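Side-chain contacts in NMB1025 protein (Neisseria meningitidis serogroup B, PDB 3KJJ), which is of unknown function but belongs to the YjgF (RutC) family of small proteins and assembles as a trimer: residues 37-42 against 47-52; 28-33 against 59-64; 79-84 against 98-103. One frame throughout, in Å; residues are numbered along the deposited sequence.

The three contacts join the helices of this small protein to its sheet or to the loops nearby, and their chemistry differs with their place in the fold. Contact 1, partly buried, is polar at its outer side, where an aspartate of helix 43-60 grips the loop that leads into that helix. Contact 2 uses the far end of the same helix and is a buried, apolar meeting with strand 29-32. Contact 3, though buried too, holds a charged guanidinium near a subunit interface, with sulfur, selenium and a phenol ring, between helix 81-91 and strand 99-104. Contacts 1 and 3 touch through Thr47 and Met84, whereas contacts 2 and 3 stay about 9 Å apart at their nearest atoms but share one sheet.

Contact 1. Residues 37-42 against 47-52; sequences PENGET and TADVLA
Asp49 holds the loop at 37-42 with both oxygens of its carboxylate. The backbone N of Glu38 donates to Asp49 OD2 over 2.7 Å, and the side-chain ND2 of Asn39 reaches Asp49 OD1 at 2.9 Å in a nearly straight bond of 175°. Each donor lies well above the carboxylate plane, while Asp49 OD1 lies in the plane of the Asn39 amide; the amide and carboxylate planes are 79° apart. A water completes the cluster, donating to Glu38 OE2 at 2.6 Å and to Asp49 OD1 at 2.9 Å; it probably eases the approach of the two acids, whose nearest oxygens, Glu38 OE2 and Asp49 OD2, are 4.6 Å apart. Deeper in, CG2 of Val50 rests 3.5 Å from the backbone N of Pro37, the proline ring and the valine lying side by side.

Several features position these groups. The carboxylate is swung out from the helix with CG anti to the backbone N (chi1 -179°), and Gln53 NE2, one turn on, also binds Asp49 OD2. The loop then enters helix 43-60 through Thr42, an N-cap whose OG1 bonds Glu45 N. On the side of the helix facing the sheet, Val50 packs on Ile116 of strand 114-121; Thr47 meets Met84 and Val87 of helix 81-91.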
ATOM      1  N   PRO B  37      -8.772 -15.566   3.334  1.00 19.51           N
ATOM      2  CA  PRO B  37      -9.780 -16.414   3.958  1.00 19.41           C
ATOM      3  C   PRO B  37      -9.192 -17.726   4.456  1.00 21.48           C
ATOM      4  O   PRO B  37      -8.397 -18.348   3.757  1.00 18.89           O
ATOM      5  CB  PRO B  37     -10.762 -16.690   2.815  1.00 17.89           C
ATOM      6  CG  PRO B  37     -10.504 -15.641   1.819  1.00 17.91           C
ATOM      7  CD  PRO B  37      -9.068 -15.321   1.915  1.00 19.88           C
ATOM      8  N   GLU B  38      -9.568 -18.114   5.674  1.00 23.65           N
ATOM      9  CA  GLU B  38      -9.234 -19.427   6.225  1.00 24.69           C
ATOM     10  C   GLU B  38     -10.497 -20.275   6.307  1.00 24.07           C
ATOM     11  O   GLU B  38     -10.425 -21.489   6.516  1.00 21.91           O
ATOM     12  CB  GLU B  38      -8.603 -19.289   7.617  1.00 26.55           C
ATOM     13  CG  GLU B  38      -7.148 -18.830   7.597  1.00 27.01           C
ATOM     14  CD  GLU B  38      -6.571 -18.582   8.992  1.00 29.07           C
ATOM     15  OE1 GLU B  38      -5.332 -18.597   9.127  1.00 32.76           O
ATOM     16  OE2 GLU B  38      -7.347 -18.363   9.949  1.00 28.42           O
ATOM     17  N   ASN B  39     -11.641 -19.612   6.130  1.00 23.93           N
ATOM     18  CA  ASN B  39     -12.968 -20.198   6.234  1.00 25.43           C
ATOM     19  C   ASN B  39     -13.901 -19.506   5.241  1.00 25.07           C
ATOM     20  O   ASN B  39     -13.642 -18.376   4.827  1.00 24.58           O
ATOM     21  CB  ASN B  39     -13.523 -20.000   7.649  1.00 25.91           C
ATOM     22  CG  ASN B  39     -12.772 -20.800   8.696  1.00 31.16           C
ATOM     23  OD1 ASN B  39     -12.869 -22.024   8.746  1.00 24.28           O
ATOM     24  ND2 ASN B  39     -12.033 -20.103   9.554  1.00 20.98           N
ATOM     25  N   GLY B  40     -14.981 -20.183   4.863  1.00 24.52           N
ATOM     26  CA  GLY B  40     -16.017 -19.572   4.033  1.00 24.73           C
ATOM     27  C   GLY B  40     -15.803 -19.786   2.549  1.00 25.14           C
ATOM     28  O   GLY B  40     -14.673 -19.991   2.097  1.00 23.37           O
ATOM     29  N   GLU B  41     -16.903 -19.737   1.802  1.00 30.14           N
ATOM     30  CA  GLU B  41     -16.895 -19.899   0.353  1.00 31.07           C
ATOM     31  C   GLU B  41     -17.329 -18.608  -0.352  1.00 29.79           C
ATOM     32  O   GLU B  41     -16.692 -18.179  -1.316  1.00 29.50           O
ATOM     33  CB  GLU B  41     -17.817 -21.050  -0.056  1.00 34.75           C
ATOM     34  CG  GLU B  41     -17.268 -21.918  -1.173  1.00 41.83           C
ATOM     35  CD  GLU B  41     -16.479 -23.103  -0.647  1.00 48.02           C
ATOM     36  OE1 GLU B  41     -15.239 -23.123  -0.827  1.00 46.68           O
ATOM     37  OE2 GLU B  41     -17.098 -24.011  -0.045  1.00 51.82           O
ATOM     38  N   THR B  42     -18.409 -17.999   0.134  1.00 30.45           N
ATOM     39  CA  THR B  42     -18.953 -16.771  -0.458  1.00 28.97           C
ATOM     40  C   THR B  42     -18.100 -15.552  -0.102  1.00 27.35           C
ATOM     41  O   THR B  42     -17.329 -15.577   0.869  1.00 19.72           O
ATOM     42  CB  THR B  42     -20.421 -16.500  -0.008  1.00 30.45           C
ATOM     43  OG1 THR B  42     -20.444 -16.123   1.374  1.00 30.73           O
ATOM     44  CG2 THR B  42     -21.312 -17.731  -0.222  1.00 28.58           C
ATOM     45  N   THR B  47     -15.111 -12.550   3.690  1.00 16.03           N
ATOM     46  CA  THR B  47     -14.860 -11.206   4.215  1.00 16.58           C
ATOM     47  C   THR B  47     -14.955 -11.251   5.747  1.00 15.14           C
ATOM     48  O   THR B  47     -14.086 -10.709   6.436  1.00 17.38           O
ATOM     49  CB  THR B  47     -15.794 -10.122   3.584  1.00 17.14           C
ATOM     50  OG1 THR B  47     -15.622 -10.093   2.154  1.00 18.95           O
ATOM     51  CG2 THR B  47     -15.467  -8.730   4.130  1.00 22.02           C
ATOM     52  N   ALA B  48     -15.993 -11.916   6.263  1.00 17.87           N
ATOM     53  CA  ALA B  48     -16.191 -12.067   7.709  1.00 18.87           C
ATOM     54  C   ALA B  48     -14.975 -12.710   8.366  1.00 17.32           C
ATOM     55  O   ALA B  48     -14.486 -12.213   9.374  1.00 18.15           O
ATOM     56  CB  ALA B  48     -17.445 -12.880   8.013  1.00 17.99           C
ATOM     57  N   ASP B  49     -14.505 -13.817   7.801  1.00 19.56           N
ATOM     58  CA  ASP B  49     -13.345 -14.522   8.349  1.00 18.26           C
ATOM     59  C   ASP B  49     -12.086 -13.658   8.373  1.00 14.66           C
ATOM     60  O   ASP B  49     -11.315 -13.705   9.343  1.00 15.84           O
ATOM     61  CB  ASP B  49     -13.054 -15.811   7.579  1.00 22.15           C
ATOM     62  CG  ASP B  49     -11.858 -16.562   8.151  1.00 14.46           C
ATOM     63  OD1 ASP B  49     -12.008 -17.188   9.210  1.00 23.04           O
ATOM     64  OD2 ASP B  49     -10.771 -16.509   7.543  1.00 24.62           O
ATOM     65  N   VAL B  50     -11.889 -12.885   7.306  1.00 12.62           N
ATOM     66  CA  VAL B  50     -10.708 -12.042   7.133  1.00 12.99           C
ATOM     67  C   VAL B  50     -10.740 -10.909   8.165  1.00 12.08           C
ATOM     68  O   VAL B  50      -9.727 -10.622   8.798  1.00 12.00           O
ATOM     69  CB  VAL B  50     -10.603 -11.519   5.668  1.00 11.61           C
ATOM     70  CG1 VAL B  50      -9.733 -10.282   5.555  1.00 14.67           C
ATOM     71  CG2 VAL B  50     -10.046 -12.641   4.745  1.00 12.21           C
ATOM     72  N   LEU B  51     -11.911 -10.294   8.335  1.00 14.40           N
ATOM     73  CA  LEU B  51     -12.083  -9.253   9.351  1.00 15.35           C
ATOM     74  C   LEU B  51     -11.895  -9.769  10.790  1.00 14.34           C
ATOM     75  O   LEU B  51     -11.387  -9.040  11.645  1.00 16.86           O
ATOM     76  CB  LEU B  51     -13.393  -8.479   9.151  1.00 13.56           C
ATOM     77  CG  LEU B  51     -13.506  -7.734   7.802  1.00 14.44           C
ATOM     78  CD1 LEU B  51     -14.909  -7.208   7.552  1.00 15.62           C
ATOM     79  CD2 LEU B  51     -12.484  -6.595   7.664  1.00 12.64           C
ATOM     80  N   ALA B  52     -12.262 -11.027  11.046  1.00 15.30           N
ATOM     81  CA  ALA B  52     -12.050 -11.659  12.361  1.00 16.28           C
ATOM     82  C   ALA B  52     -10.573 -11.896  12.676  1.00 15.62           C
ATOM     83  O   ALA B  52     -10.116 -11.634  13.793  1.00 14.60           O
ATOM     84  CB  ALA B  52     -12.863 -12.972  12.487  1.00 19.90           C
TER
HETATM   85  O   HOH W   1      -9.686 -17.542  10.862  1.00 21.64           O

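Contact 2. Residues 28-33 against 59-64; sequences GLIFLS and AECGSD
With CG1 of Ile30 beside its backbone N (chi1 -71°) and the chain extended beyond it (chi2 158°), the methyl CD1 is carried off the strand to the point where Cys61 and Ser63 meet it. Ile30 CD1 lies 3.6 Å from Cys61 CB and 3.5 Å from Ser63 CB, wedged against two carbons of the turn. The other branch looks to the sulfur, CG2 of Ile30 being 4.0 Å from Cys61 SG. Between them the two branches lie against CB and SG of the cysteine.

Strand 29-32 belongs to the mixed sheet on which helix 43-60 packs, and the contact falls where that helix ends. Gly62, with a positive phi of 76°, closes the helix in a Schellman motif; one of the two bonds back into the last turn runs from Gly62 N to Ala59 O, 3.0 Å. The reversal puts Cys61 and Ser63 on the same isoleucine. Ser63 meets Ile30 mainly through CB, while OG is hydrogen-bonded to Val121 O. Leu32, two residues along from Ile30, continues the apolar cover against Ile54, Trp57 and Leu58 of the helix. Flanking Ile30 in the strand, Leu29 packs on Leu29 of both other subunits and Phe31 on Leu69 of the second subunit.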
ATOM      1  N   GLY B  28       4.688   3.107  17.013  1.00 20.25           N
ATOM      2  CA  GLY B  28       3.267   3.373  17.061  1.00 22.22           C
ATOM      3  C   GLY B  28       2.476   2.854  15.874  1.00 22.59           C
ATOM      4  O   GLY B  28       1.267   2.725  15.981  1.00 22.82           O
ATOM      5  N   LEU B  29       3.150   2.565  14.758  1.00 21.08           N
ATOM      6  CA  LEU B  29       2.477   2.071  13.542  1.00 22.00           C
ATOM      7  C   LEU B  29       2.493   0.559  13.469  1.00 21.96           C
ATOM      8  O   LEU B  29       3.418  -0.084  13.958  1.00 19.41           O
ATOM      9  CB  LEU B  29       3.117   2.623  12.268  1.00 20.57           C
ATOM     10  CG  LEU B  29       3.050   4.119  11.983  1.00 21.50           C
ATOM     11  CD1 LEU B  29       4.000   4.468  10.850  1.00 26.26           C
ATOM     12  CD2 LEU B  29       1.641   4.596  11.683  1.00 20.59           C
ATOM     13  N   ILE B  30       1.478   0.008  12.810  1.00 22.60           N
ATOM     14  CA  ILE B  30       1.271  -1.435  12.740  1.00 19.04           C
ATOM     15  C   ILE B  30       0.941  -1.789  11.289  1.00 18.43           C
ATOM     16  O   ILE B  30       0.057  -1.178  10.690  1.00 16.59           O
ATOM     17  CB  ILE B  30       0.115  -1.858  13.670  1.00 18.24           C
ATOM     18  CG1 ILE B  30       0.537  -1.736  15.143  1.00 17.70           C
ATOM     19  CG2 ILE B  30      -0.368  -3.293  13.354  1.00 15.40           C
ATOM     20  CD1 ILE B  30      -0.631  -1.609  16.110  1.00 15.90           C
ATOM     21  N   PHE B  31       1.677  -2.746  10.731  1.00 16.36           N
ATOM     22  CA  PHE B  31       1.434  -3.229   9.379  1.00 13.54           C
ATOM     23  C   PHE B  31       1.023  -4.701   9.452  1.00 15.89           C
ATOM     24  O   PHE B  31       1.762  -5.533   9.979  1.00 15.99           O
ATOM     25  CB  PHE B  31       2.686  -3.031   8.506  1.00 10.66           C
ATOM     26  CG  PHE B  31       3.033  -1.588   8.265  1.00 16.98           C
ATOM     27  CD1 PHE B  31       2.619  -0.948   7.102  1.00 22.60           C
ATOM     28  CD2 PHE B  31       3.760  -0.863   9.210  1.00 18.13           C
ATOM     29  CE1 PHE B  31       2.936   0.394   6.867  1.00 25.21           C
ATOM     30  CE2 PHE B  31       4.076   0.478   8.991  1.00 24.12           C
ATOM     31  CZ  PHE B  31       3.669   1.104   7.817  1.00 19.81           C
ATOM     32  N   LEU B  32      -0.177  -5.021   8.973  1.00 15.31           N
ATOM     33  CA  LEU B  32      -0.592  -6.426   8.902  1.00 13.97           C
ATOM     34  C   LEU B  32      -0.270  -7.007   7.518  1.00 14.75           C
ATOM     35  O   LEU B  32      -0.416  -6.310   6.510  1.00 12.85           O
ATOM     36  CB  LEU B  32      -2.087  -6.578   9.187  1.00 15.67           C
ATOM     37  CG  LEU B  32      -2.743  -6.075  10.479  1.00 18.04           C
ATOM     38  CD1 LEU B  32      -4.162  -6.674  10.631  1.00 13.77           C
ATOM     39  CD2 LEU B  32      -1.907  -6.404  11.707  1.00 20.99           C
ATOM     40  N   SER B  33       0.164  -8.269   7.475  1.00 16.94           N
ATOM     41  CA  SER B  33       0.220  -9.016   6.212  1.00 12.89           C
ATOM     42  C   SER B  33      -1.186  -8.961   5.629  1.00 11.75           C
ATOM     43  O   SER B  33      -2.160  -8.779   6.357  1.00 12.43           O
ATOM     44  CB  SER B  33       0.621 -10.494   6.435  1.00 13.37           C
ATOM     45  OG  SER B  33       2.029 -10.674   6.498  1.00 18.18           O
ATOM     46  N   ALA B  59      -5.575  -6.841  18.064  1.00 17.13           N
ATOM     47  CA  ALA B  59      -5.542  -7.079  19.516  1.00 18.09           C
ATOM     48  C   ALA B  59      -4.137  -7.447  19.992  1.00 19.48           C
ATOM     49  O   ALA B  59      -3.606  -6.845  20.935  1.00 18.53           O
ATOM     50  CB  ALA B  59      -6.550  -8.164  19.910  1.00 21.47           C
ATOM     51  N   GLU B  60      -3.522  -8.414  19.316  1.00 18.54           N
ATOM     52  CA  GLU B  60      -2.160  -8.809  19.632  1.00 21.47           C
ATOM     53  C   GLU B  60      -1.173  -7.628  19.585  1.00 21.20           C
ATOM     54  O   GLU B  60      -0.219  -7.599  20.354  1.00 20.91           O
ATOM     55  CB  GLU B  60      -1.708  -9.961  18.725  1.00 23.26           C
ATOM     56  CG  GLU B  60      -0.733 -10.912  19.414  1.00 37.27           C
ATOM     57  CD  GLU B  60      -0.776 -12.335  18.860  1.00 45.09           C
ATOM     58  OE1 GLU B  60       0.308 -12.941  18.708  1.00 47.47           O
ATOM     59  OE2 GLU B  60      -1.886 -12.852  18.590  1.00 42.99           O
ATOM     60  N   CYS B  61      -1.413  -6.653  18.704  1.00 22.17           N
ATOM     61  CA  CYS B  61      -0.524  -5.479  18.576  1.00 22.84           C
ATOM     62  C   CYS B  61      -0.872  -4.280  19.465  1.00 20.05           C
ATOM     63  O   CYS B  61      -0.212  -3.231  19.392  1.00 18.37           O
ATOM     64  CB  CYS B  61      -0.451  -5.013  17.118  1.00 23.27           C
ATOM     65  SG  CYS B  61       0.171  -6.256  15.977  1.00 26.77           S
ATOM     66  N   GLY B  62      -1.902  -4.419  20.295  1.00 20.24           N
ATOM     67  CA  GLY B  62      -2.332  -3.320  21.157  1.00 19.49           C
ATOM     68  C   GLY B  62      -3.098  -2.271  20.370  1.00 20.94           C
ATOM     69  O   GLY B  62      -3.040  -1.082  20.675  1.00 18.02           O
ATOM     70  N   SER B  63      -3.796  -2.727  19.335  1.00 17.86           N
ATOM     71  CA  SER B  63      -4.633  -1.871  18.516  1.00 19.77           C
ATOM     72  C   SER B  63      -6.013  -2.504  18.418  1.00 18.93           C
ATOM     73  O   SER B  63      -6.305  -3.499  19.091  1.00 19.16           O
ATOM     74  CB  SER B  63      -4.032  -1.718  17.116  1.00 18.46           C
ATOM     75  OG  SER B  63      -4.651  -0.674  16.377  1.00 18.70           O
ATOM     76  N   ASP B  64      -6.854  -1.915  17.576  1.00 17.97           N
ATOM     77  CA  ASP B  64      -8.146  -2.485  17.237  1.00 17.34           C
ATOM     78  C   ASP B  64      -8.653  -1.806  15.970  1.00 14.83           C
ATOM     79  O   ASP B  64      -7.984  -0.918  15.417  1.00 14.44           O
ATOM     80  CB  ASP B  64      -9.152  -2.333  18.388  1.00 19.32           C
ATOM     81  CG  ASP B  64      -9.283  -0.902  18.853  1.00 22.57           C
ATOM     82  OD1 ASP B  64      -9.490  -0.023  17.992  1.00 21.97           O
ATOM     83  OD2 ASP B  64      -9.176  -0.660  20.079  1.00 25.89           O
TER

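Contact 3. Residues 79-84 against 98-103; sequences GDYAEM and PARACV
Tyr81 and Arg100, with Cys102 beside them, carry most of this contact between the start of helix 81-91 and strand 99-104. The tyrosine ring, set with CG anti to the backbone N (chi1 -167°), stretches across from the helix until its phenol end meets the arginine. Tyr81 OH lies 3.3 Å from Arg100 NH2, at the edge of the guanidinium and near its plane, and the same NH2 is 3.6 Å from ring atom CE1 of Tyr81. Ring and guanidinium are steeply inclined to each other, their planes 64° apart.

Further along the strand the sulfur of Cys102 comes to the rim of the tyrosine. Cys102 SG is 3.7 Å from Tyr81 CE1 and 4.9 Å from the ring centroid, 84° off the ring normal, which makes this an in-plane sulfur-aromatic contact. Cys102 and Arg100, two residues apart on an extended strand, both point toward the helix and meet the same side of the phenol, near CE1.

Helix 81-91 is the connection of a beta-alpha-beta crossover, linking strand 68-75 to its parallel neighbour 99-104, and the contact ties the helix's first turn to the second strand. Met84, a selenomethionine here, lies one turn after Tyr81; its SE is 3.8 Å from Arg100 NH1, the two side chains reaching toward each other from helix and strand.

The guanidinium is held by the same helix: Asn85 OD1 accepts a hydrogen bond from Arg100 NH1, and Trp88 adds a cation-pi contact. Strand 99-104 also borders another subunit, where Arg100 N is hydrogen-bonded to Ser33 OG of the third subunit and Tyr81 packs on Ala108 of that same neighbour.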
ATOM      1  N   GLY B  79     -17.276  -8.146  -9.178  1.00 21.48           N
ATOM      2  CA  GLY B  79     -18.677  -8.527  -9.020  1.00 22.56           C
ATOM      3  C   GLY B  79     -19.091  -8.760  -7.567  1.00 22.04           C
ATOM      4  O   GLY B  79     -20.279  -8.777  -7.259  1.00 21.64           O
ATOM      5  N   ASP B  80     -18.114  -8.926  -6.676  1.00 22.00           N
ATOM      6  CA  ASP B  80     -18.386  -9.221  -5.259  1.00 21.44           C
ATOM      7  C   ASP B  80     -18.320  -7.976  -4.371  1.00 22.11           C
ATOM      8  O   ASP B  80     -18.324  -8.090  -3.141  1.00 21.75           O
ATOM      9  CB  ASP B  80     -17.391 -10.260  -4.722  1.00 21.44           C
ATOM     10  CG  ASP B  80     -17.602 -11.650  -5.312  1.00 29.28           C
ATOM     11  OD1 ASP B  80     -18.743 -11.994  -5.674  1.00 26.95           O
ATOM     12  OD2 ASP B  80     -16.615 -12.411  -5.387  1.00 32.74           O
ATOM     13  N   TYR B  81     -18.260  -6.805  -5.003  1.00 21.36           N
ATOM     14  CA  TYR B  81     -18.124  -5.516  -4.310  1.00 21.57           C
ATOM     15  C   TYR B  81     -19.210  -5.266  -3.264  1.00 21.11           C
ATOM     16  O   TYR B  81     -18.899  -5.057  -2.086  1.00 20.59           O
ATOM     17  CB  TYR B  81     -18.094  -4.374  -5.331  1.00 22.81           C
ATOM     18  CG  TYR B  81     -17.650  -3.022  -4.806  1.00 22.75           C
ATOM     19  CD1 TYR B  81     -16.390  -2.846  -4.231  1.00 23.04           C
ATOM     20  CD2 TYR B  81     -18.482  -1.910  -4.917  1.00 29.19           C
ATOM     21  CE1 TYR B  81     -15.977  -1.587  -3.773  1.00 23.78           C
ATOM     22  CE2 TYR B  81     -18.076  -0.655  -4.461  1.00 26.32           C
ATOM     23  CZ  TYR B  81     -16.828  -0.507  -3.888  1.00 27.28           C
ATOM     24  OH  TYR B  81     -16.433   0.732  -3.435  1.00 36.03           O
ATOM     25  N   ALA B  82     -20.474  -5.290  -3.683  1.00 19.61           N
ATOM     26  CA  ALA B  82     -21.586  -5.042  -2.761  1.00 21.19           C
ATOM     27  C   ALA B  82     -21.641  -6.055  -1.618  1.00 18.22           C
ATOM     28  O   ALA B  82     -21.932  -5.688  -0.479  1.00 19.65           O
ATOM     29  CB  ALA B  82     -22.930  -4.970  -3.506  1.00 20.35           C
ATOM     30  N   GLU B  83     -21.350  -7.319  -1.917  1.00 19.27           N
ATOM     31  CA  GLU B  83     -21.358  -8.375  -0.906  1.00 20.52           C
ATOM     32  C   GLU B  83     -20.272  -8.157   0.142  1.00 18.09           C
ATOM     33  O   GLU B  83     -20.529  -8.310   1.343  1.00 19.49           O
ATOM     34  CB  GLU B  83     -21.202  -9.763  -1.538  1.00 20.72           C
ATOM     35  CG  GLU B  83     -21.452 -10.921  -0.570  1.00 25.07           C
ATOM     36  CD  GLU B  83     -21.620 -12.271  -1.261  1.00 28.51           C
ATOM     37  OE1 GLU B  83     -21.679 -12.308  -2.506  1.00 28.50           O
ATOM     38  OE2 GLU B  83     -21.687 -13.300  -0.555  1.00 27.56           O
HETATM   39  N   MSE B  84     -19.069  -7.820  -0.324  1.00 17.67           N
HETATM   40  CA  MSE B  84     -17.940  -7.511   0.563  1.00 19.75           C
HETATM   41  C   MSE B  84     -18.314  -6.313   1.424  1.00 20.27           C
HETATM   42  O   MSE B  84     -18.273  -6.409   2.654  1.00 21.55           O
HETATM   43  CB  MSE B  84     -16.654  -7.263  -0.241  1.00 19.86           C
HETATM   44  CG  MSE B  84     -15.388  -6.972   0.593  1.00 17.32           C
HETATM   45 SE   MSE B  84     -15.305  -5.121   1.293  1.00 24.12          SE
HETATM   46  CE  MSE B  84     -13.998  -5.449   2.684  1.00 29.16           C
ATOM     47  N   PRO B  98     -11.609   3.870   8.189  1.00 12.01           N
ATOM     48  CA  PRO B  98     -10.262   4.129   7.672  1.00 12.64           C
ATOM     49  C   PRO B  98     -10.218   4.630   6.226  1.00 13.88           C
ATOM     50  O   PRO B  98     -11.216   4.526   5.497  1.00 12.77           O
ATOM     51  CB  PRO B  98      -9.595   2.754   7.767  1.00 11.75           C
ATOM     52  CG  PRO B  98     -10.718   1.806   7.539  1.00 12.41           C
ATOM     53  CD  PRO B  98     -11.915   2.422   8.219  1.00 11.70           C
ATOM     54  N   ALA B  99      -9.069   5.179   5.825  1.00 12.82           N
ATOM     55  CA  ALA B  99      -8.767   5.373   4.397  1.00 13.81           C
ATOM     56  C   ALA B  99      -8.885   3.999   3.749  1.00 15.11           C
ATOM     57  O   ALA B  99      -8.440   2.998   4.322  1.00 13.82           O
ATOM     58  CB  ALA B  99      -7.377   5.932   4.198  1.00 13.78           C
ATOM     59  N   ARG B 100      -9.510   3.938   2.582  1.00 16.39           N
ATOM     60  CA  ARG B 100      -9.793   2.644   1.964  1.00 17.86           C
ATOM     61  C   ARG B 100      -9.608   2.727   0.458  1.00 11.17           C
ATOM     62  O   ARG B 100      -9.861   3.762  -0.149  1.00 12.61           O
ATOM     63  CB  ARG B 100     -11.222   2.200   2.283  1.00 18.86           C
ATOM     64  CG  ARG B 100     -11.460   0.711   2.139  1.00 19.88           C
ATOM     65  CD  ARG B 100     -12.923   0.337   2.303  1.00 19.13           C
ATOM     66  NE  ARG B 100     -13.640   0.383   1.033  1.00 18.23           N
ATOM     67  CZ  ARG B 100     -14.686  -0.374   0.713  1.00 17.57           C
ATOM     68  NH1 ARG B 100     -15.169  -1.286   1.561  1.00 18.37           N
ATOM     69  NH2 ARG B 100     -15.236  -0.233  -0.482  1.00 20.26           N
ATOM     70  N   ALA B 101      -9.123   1.641  -0.125  1.00 13.78           N
ATOM     71  CA  ALA B 101      -9.116   1.487  -1.571  1.00 12.58           C
ATOM     72  C   ALA B 101      -9.550   0.066  -1.896  1.00 13.51           C
ATOM     73  O   ALA B 101      -9.261  -0.873  -1.152  1.00 15.86           O
ATOM     74  CB  ALA B 101      -7.735   1.801  -2.143  1.00 11.74           C
ATOM     75  N   CYS B 102     -10.281  -0.100  -2.992  1.00 13.16           N
ATOM     76  CA  CYS B 102     -10.721  -1.437  -3.365  1.00 15.39           C
ATOM     77  C   CYS B 102     -10.441  -1.644  -4.834  1.00 13.36           C
ATOM     78  O   CYS B 102     -10.912  -0.872  -5.662  1.00 16.12           O
ATOM     79  CB  CYS B 102     -12.200  -1.668  -3.052  1.00 18.33           C
ATOM     80  SG  CYS B 102     -12.720  -3.374  -3.379  1.00 16.82           S
ATOM     81  N   VAL B 103      -9.632  -2.658  -5.136  1.00 16.09           N
ATOM     82  CA  VAL B 103      -9.222  -2.935  -6.515  1.00 18.61           C
ATOM     83  C   VAL B 103      -9.368  -4.422  -6.837  1.00 18.46           C
ATOM     84  O   VAL B 103      -9.443  -5.261  -5.944  1.00 17.51           O
ATOM     85  CB  VAL B 103      -7.775  -2.419  -6.855  1.00 18.43           C
ATOM     86  CG1 VAL B 103      -7.615  -0.937  -6.489  1.00 24.91           C
ATOM     87  CG2 VAL B 103      -6.692  -3.254  -6.180  1.00 20.56           C
TER